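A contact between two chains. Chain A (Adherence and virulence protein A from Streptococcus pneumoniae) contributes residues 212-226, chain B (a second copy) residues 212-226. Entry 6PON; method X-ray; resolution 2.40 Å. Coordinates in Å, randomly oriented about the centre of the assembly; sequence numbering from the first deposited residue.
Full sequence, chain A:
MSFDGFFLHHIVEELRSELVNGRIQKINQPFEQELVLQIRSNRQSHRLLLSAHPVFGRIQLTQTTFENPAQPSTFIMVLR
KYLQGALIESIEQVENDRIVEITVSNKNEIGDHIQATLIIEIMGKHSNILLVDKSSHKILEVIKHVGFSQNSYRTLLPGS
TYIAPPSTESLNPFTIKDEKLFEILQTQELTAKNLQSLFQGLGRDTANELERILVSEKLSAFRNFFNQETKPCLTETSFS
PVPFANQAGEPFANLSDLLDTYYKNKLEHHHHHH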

# COMPACT_ATOMS: atom_id res chain seq x y z
N ARG A 212 4.02 5.71 6.68
CA ARG A 212 2.61 6.05 6.54
C ARG A 212 2.10 5.68 5.15
O ARG A 212 1.04 5.06 5.00
CB ARG A 212 2.41 7.54 6.82
CG ARG A 212 1.00 8.07 6.76
CD ARG A 212 1.01 9.62 6.61
NE ARG A 212 1.31 9.98 5.23
CZ ARG A 212 0.42 9.88 4.23
NH1 ARG A 212 -0.81 9.45 4.49
NH2 ARG A 212 0.76 10.20 2.99
N ILE A 213 2.85 6.07 4.11
CA ILE A 213 2.49 5.79 2.73
C ILE A 213 2.28 4.30 2.52
O ILE A 213 1.33 3.88 1.84
CB ILE A 213 3.57 6.35 1.79
CG1 ILE A 213 3.35 7.84 1.55
CG2 ILE A 213 3.57 5.59 0.45
CD1 ILE A 213 2.32 8.10 0.45
N LEU A 214 3.18 3.47 3.07
CA LEU A 214 3.05 2.03 2.90
C LEU A 214 1.73 1.53 3.50
O LEU A 214 1.03 0.71 2.89
CB LEU A 214 4.25 1.32 3.54
CG LEU A 214 5.62 1.56 2.86
CD1 LEU A 214 6.82 1.08 3.68
CD2 LEU A 214 5.64 0.94 1.46
N VAL A 215 1.34 2.05 4.66
CA VAL A 215 0.13 1.56 5.30
C VAL A 215 -1.10 2.07 4.57
O VAL A 215 -2.07 1.32 4.34
CB VAL A 215 0.12 1.93 6.79
CG1 VAL A 215 -1.12 1.40 7.44
CG2 VAL A 215 1.36 1.38 7.49
N SER A 216 -1.09 3.34 4.15
CA SER A 216 -2.30 3.89 3.54
C SER A 216 -2.51 3.36 2.12
O SER A 216 -3.65 3.30 1.65
CB SER A 216 -2.28 5.43 3.57
OG SER A 216 -1.27 5.98 2.75
N GLU A 217 -1.43 2.98 1.43
CA GLU A 217 -1.59 2.34 0.13
C GLU A 217 -2.10 0.91 0.29
O GLU A 217 -2.87 0.42 -0.55
CB GLU A 217 -0.27 2.35 -0.64
CG GLU A 217 0.19 3.74 -1.12
CD GLU A 217 -0.75 4.33 -2.17
OE1 GLU A 217 -1.64 5.14 -1.81
OE2 GLU A 217 -0.60 3.96 -3.35
N LYS A 218 -1.70 0.23 1.37
CA LYS A 218 -2.27 -1.08 1.66
C LYS A 218 -3.75 -0.95 1.96
O LYS A 218 -4.55 -1.78 1.50
CB LYS A 218 -1.52 -1.74 2.82
CG LYS A 218 -0.19 -2.37 2.40
CD LYS A 218 0.48 -3.18 3.52
CE LYS A 218 0.89 -2.28 4.66
NZ LYS A 218 1.68 -3.00 5.69
N LEU A 219 -4.13 0.12 2.67
CA LEU A 219 -5.54 0.36 2.95
C LEU A 219 -6.33 0.54 1.67
O LEU A 219 -7.42 -0.04 1.50
CB LEU A 219 -5.67 1.60 3.84
CG LEU A 219 -7.04 1.80 4.49
CD1 LEU A 219 -6.86 2.34 5.87
CD2 LEU A 219 -7.89 2.78 3.66
N SER A 220 -5.79 1.33 0.75
CA SER A 220 -6.42 1.55 -0.54
C SER A 220 -6.57 0.24 -1.31
O SER A 220 -7.63 -0.06 -1.88
CB SER A 220 -5.59 2.55 -1.34
OG SER A 220 -6.19 2.85 -2.57
N ALA A 221 -5.49 -0.57 -1.33
CA ALA A 221 -5.55 -1.86 -2.00
C ALA A 221 -6.55 -2.77 -1.32
O ALA A 221 -7.21 -3.58 -1.99
CB ALA A 221 -4.17 -2.52 -2.02
N PHE A 222 -6.66 -2.65 0.01
CA PHE A 222 -7.57 -3.48 0.78
C PHE A 222 -9.02 -3.20 0.41
O PHE A 222 -9.81 -4.14 0.22
CB PHE A 222 -7.34 -3.24 2.27
CG PHE A 222 -8.11 -4.18 3.18
CD1 PHE A 222 -9.46 -3.96 3.46
CD2 PHE A 222 -7.47 -5.25 3.78
CE1 PHE A 222 -10.16 -4.82 4.31
CE2 PHE A 222 -8.17 -6.10 4.62
CZ PHE A 222 -9.51 -5.89 4.89
N ARG A 223 -9.39 -1.92 0.36
CA ARG A 223 -10.75 -1.53 0.02
C ARG A 223 -11.11 -1.99 -1.39
O ARG A 223 -12.17 -2.60 -1.59
CB ARG A 223 -10.92 -0.00 0.12
CG ARG A 223 -10.75 0.61 1.49
CD ARG A 223 -11.78 0.06 2.49
NE ARG A 223 -11.86 0.87 3.70
CZ ARG A 223 -12.38 0.46 4.86
NH1 ARG A 223 -12.86 -0.77 4.99
NH2 ARG A 223 -12.42 1.29 5.89
N ASN A 224 -10.25 -1.69 -2.37
CA ASN A 224 -10.55 -2.03 -3.75
C ASN A 224 -10.82 -3.52 -3.90
O ASN A 224 -11.70 -3.92 -4.67
CB ASN A 224 -9.39 -1.61 -4.67
CG ASN A 224 -9.20 -0.09 -4.73
OD1 ASN A 224 -10.03 0.69 -4.23
ND2 ASN A 224 -8.10 0.34 -5.34
N PHE A 225 -10.08 -4.36 -3.18
CA PHE A 225 -10.33 -5.80 -3.28
C PHE A 225 -11.73 -6.16 -2.79
O PHE A 225 -12.36 -7.07 -3.32
CB PHE A 225 -9.27 -6.57 -2.50
CG PHE A 225 -9.46 -8.04 -2.52
CD1 PHE A 225 -9.23 -8.76 -3.67
CD2 PHE A 225 -9.91 -8.70 -1.40
CE1 PHE A 225 -9.42 -10.12 -3.70
CE2 PHE A 225 -10.10 -10.05 -1.43
CZ PHE A 225 -9.86 -10.76 -2.58
N PHE A 226 -12.24 -5.45 -1.79
CA PHE A 226 -13.56 -5.77 -1.29
C PHE A 226 -14.67 -4.95 -1.92
O PHE A 226 -15.84 -5.25 -1.69
CB PHE A 226 -13.57 -5.62 0.23
CG PHE A 226 -12.88 -6.77 0.95
CD1 PHE A 226 -13.48 -8.02 1.02
CD2 PHE A 226 -11.63 -6.60 1.51
CE1 PHE A 226 -12.85 -9.08 1.66
CE2 PHE A 226 -10.99 -7.65 2.14
CZ PHE A 226 -11.61 -8.91 2.23
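Chain B (212-226) RILVSEKLSAFRNFF

Chain B repeats the helix of chain A. Its residues 212-225 are helical, and F226(B) is the first to leave helical phi/psi. The two helices run in roughly opposite directions, with 135° between their N-to-C directions. Their axes approach to 8.8 Å.

R212(B) makes no contact with this stretch of chain A. I213(B), chi1 m and chi2 t, points toward chain A. Its CD1 lies 3.3 Å from CD1 of F225(A), and its CG2 lies 4.0 Å from CB of A221(A). L214(B) leaves its backbone sideways, but its end comes nearer. Its CD2 sits 3.5 Å from O of K218(A) and near the plane of the F222(A) ring, at its edge. V215(B) points away.

E217(B), chi1 t and chi2 p, lays its CG 3.3 Å from O of E217(A) and 3.5 Å from CB of A221(A). Its OE1 is 3.6 Å from OE2 of E217(A); water 2 donates to both carboxylates and so bridges the like charges. K218(B) packs CD against CD of K218(A) at 3.7 Å. Water 3 accepts from both NZ atoms.

A221(B) CB rests 3.6 Å from CG of E217(A). F222(B) CB meets CD2 of L214(A) at 4.3 Å. N224(B) reaches E217(A) through water 1. F225(B) CD1 ends the row, 4.3 Å from CG1 of I213(A). No direct hydrogen bond joins the stretches.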

# COMPACT_ATOMS: atom_id res chain seq x y z
N ARG B 212 -1.34 -11.66 -1.15
CA ARG B 212 -0.54 -11.30 -2.31
C ARG B 212 -0.78 -9.86 -2.72
O ARG B 212 0.14 -9.18 -3.17
CB ARG B 212 -0.84 -12.23 -3.48
CG ARG B 212 0.06 -11.99 -4.67
CD ARG B 212 -0.58 -12.50 -5.95
NE ARG B 212 -1.86 -11.84 -6.21
CZ ARG B 212 -1.98 -10.67 -6.84
NH1 ARG B 212 -0.89 -10.04 -7.28
NH2 ARG B 212 -3.19 -10.13 -7.03
N ILE B 213 -2.01 -9.39 -2.57
CA ILE B 213 -2.34 -8.05 -3.02
C ILE B 213 -1.63 -7.02 -2.16
O ILE B 213 -1.06 -6.05 -2.68
CB ILE B 213 -3.86 -7.85 -2.99
CG1 ILE B 213 -4.48 -8.57 -4.19
CG2 ILE B 213 -4.23 -6.37 -2.92
CD1 ILE B 213 -6.01 -8.52 -4.19
N LEU B 214 -1.63 -7.22 -0.84
CA LEU B 214 -1.04 -6.24 0.05
C LEU B 214 0.48 -6.24 -0.09
O LEU B 214 1.11 -5.17 -0.10
CB LEU B 214 -1.47 -6.52 1.50
CG LEU B 214 -2.97 -6.54 1.80
CD1 LEU B 214 -3.32 -7.28 3.12
CD2 LEU B 214 -3.52 -5.13 1.83
N VAL B 215 1.09 -7.42 -0.24
CA VAL B 215 2.52 -7.52 -0.55
C VAL B 215 2.84 -6.74 -1.81
O VAL B 215 3.70 -5.84 -1.82
CB VAL B 215 2.93 -9.00 -0.67
CG1 VAL B 215 4.27 -9.13 -1.39
CG2 VAL B 215 2.98 -9.62 0.72
N SER B 216 2.14 -7.05 -2.90
CA SER B 216 2.38 -6.37 -4.16
C SER B 216 2.16 -4.86 -4.04
O SER B 216 2.92 -4.08 -4.62
CB SER B 216 1.47 -6.97 -5.24
OG SER B 216 1.63 -6.27 -6.46
N GLU B 217 1.15 -4.44 -3.30
CA GLU B 217 0.88 -3.01 -3.18
C GLU B 217 1.98 -2.32 -2.40
O GLU B 217 2.36 -1.18 -2.71
CB GLU B 217 -0.46 -2.78 -2.50
CG GLU B 217 -0.87 -1.31 -2.45
CD GLU B 217 -0.96 -0.71 -3.84
OE1 GLU B 217 -0.39 0.39 -4.04
OE2 GLU B 217 -1.56 -1.37 -4.74
N LYS B 218 2.50 -2.99 -1.37
CA LYS B 218 3.60 -2.45 -0.59
C LYS B 218 4.81 -2.13 -1.47
O LYS B 218 5.38 -1.04 -1.39
CB LYS B 218 3.96 -3.45 0.50
CG LYS B 218 4.36 -2.83 1.79
CD LYS B 218 4.13 -3.79 2.94
CE LYS B 218 5.25 -4.80 3.05
NZ LYS B 218 4.96 -5.77 4.14
N LEU B 219 5.18 -3.07 -2.35
CA LEU B 219 6.33 -2.87 -3.22
C LEU B 219 6.09 -1.73 -4.19
O LEU B 219 6.97 -0.89 -4.42
CB LEU B 219 6.62 -4.16 -3.98
CG LEU B 219 7.83 -4.07 -4.85
CD1 LEU B 219 8.90 -5.02 -4.48
CD2 LEU B 219 7.46 -4.23 -6.29
N SER B 220 4.89 -1.67 -4.75
CA SER B 220 4.54 -0.64 -5.72
C SER B 220 4.54 0.74 -5.07
O SER B 220 4.98 1.72 -5.68
CB SER B 220 3.17 -0.97 -6.32
OG SER B 220 2.65 0.14 -7.04
N ALA B 221 4.06 0.82 -3.83
CA ALA B 221 4.09 2.10 -3.14
C ALA B 221 5.51 2.52 -2.86
O ALA B 221 5.85 3.70 -2.97
CB ALA B 221 3.27 2.01 -1.85
N PHE B 222 6.37 1.56 -2.50
CA PHE B 222 7.77 1.87 -2.22
C PHE B 222 8.44 2.43 -3.46
O PHE B 222 9.11 3.47 -3.41
CB PHE B 222 8.49 0.62 -1.71
CG PHE B 222 9.92 0.87 -1.25
CD1 PHE B 222 10.95 1.07 -2.17
CD2 PHE B 222 10.24 0.90 0.10
CE1 PHE B 222 12.25 1.29 -1.75
CE2 PHE B 222 11.53 1.11 0.53
CZ PHE B 222 12.53 1.31 -0.38
N ARG B 223 8.25 1.76 -4.61
CA ARG B 223 8.82 2.22 -5.87
C ARG B 223 8.33 3.61 -6.23
O ARG B 223 9.11 4.48 -6.63
CB ARG B 223 8.50 1.22 -6.98
CG ARG B 223 9.21 -0.09 -6.84
CD ARG B 223 10.73 0.13 -6.74
NE ARG B 223 11.48 -1.10 -6.99
CZ ARG B 223 12.77 -1.27 -6.75
NH1 ARG B 223 13.50 -0.29 -6.21
NH2 ARG B 223 13.35 -2.42 -7.03
N ASN B 224 7.02 3.84 -6.11
CA ASN B 224 6.49 5.14 -6.49
C ASN B 224 7.07 6.25 -5.62
O ASN B 224 7.43 7.32 -6.13
CB ASN B 224 4.96 5.15 -6.38
CG ASN B 224 4.29 4.34 -7.48
OD1 ASN B 224 4.94 3.93 -8.46
ND2 ASN B 224 2.98 4.13 -7.34
N PHE B 225 7.18 6.01 -4.32
CA PHE B 225 7.65 7.03 -3.40
C PHE B 225 9.04 7.51 -3.79
O PHE B 225 9.35 8.70 -3.66
CB PHE B 225 7.63 6.49 -1.97
CG PHE B 225 8.01 7.48 -0.92
CD1 PHE B 225 7.08 8.38 -0.43
CD2 PHE B 225 9.30 7.53 -0.43
CE1 PHE B 225 7.43 9.31 0.54
CE2 PHE B 225 9.65 8.45 0.54
CZ PHE B 225 8.71 9.34 1.03
N PHE B 226 9.88 6.62 -4.31
CA PHE B 226 11.24 6.93 -4.72
C PHE B 226 11.38 7.19 -6.21
O PHE B 226 12.51 7.29 -6.71
CB PHE B 226 12.19 5.80 -4.32
CG PHE B 226 12.38 5.71 -2.84
CD1 PHE B 226 13.22 6.60 -2.19
CD2 PHE B 226 11.70 4.77 -2.11
CE1 PHE B 226 13.38 6.54 -0.85
CE2 PHE B 226 11.86 4.70 -0.75
CZ PHE B 226 12.70 5.59 -0.11
O HOH W 1 1.66 4.65 -4.70
O HOH W 2 -2.35 2.18 -4.11
O HOH W 3 2.44 -5.51 5.42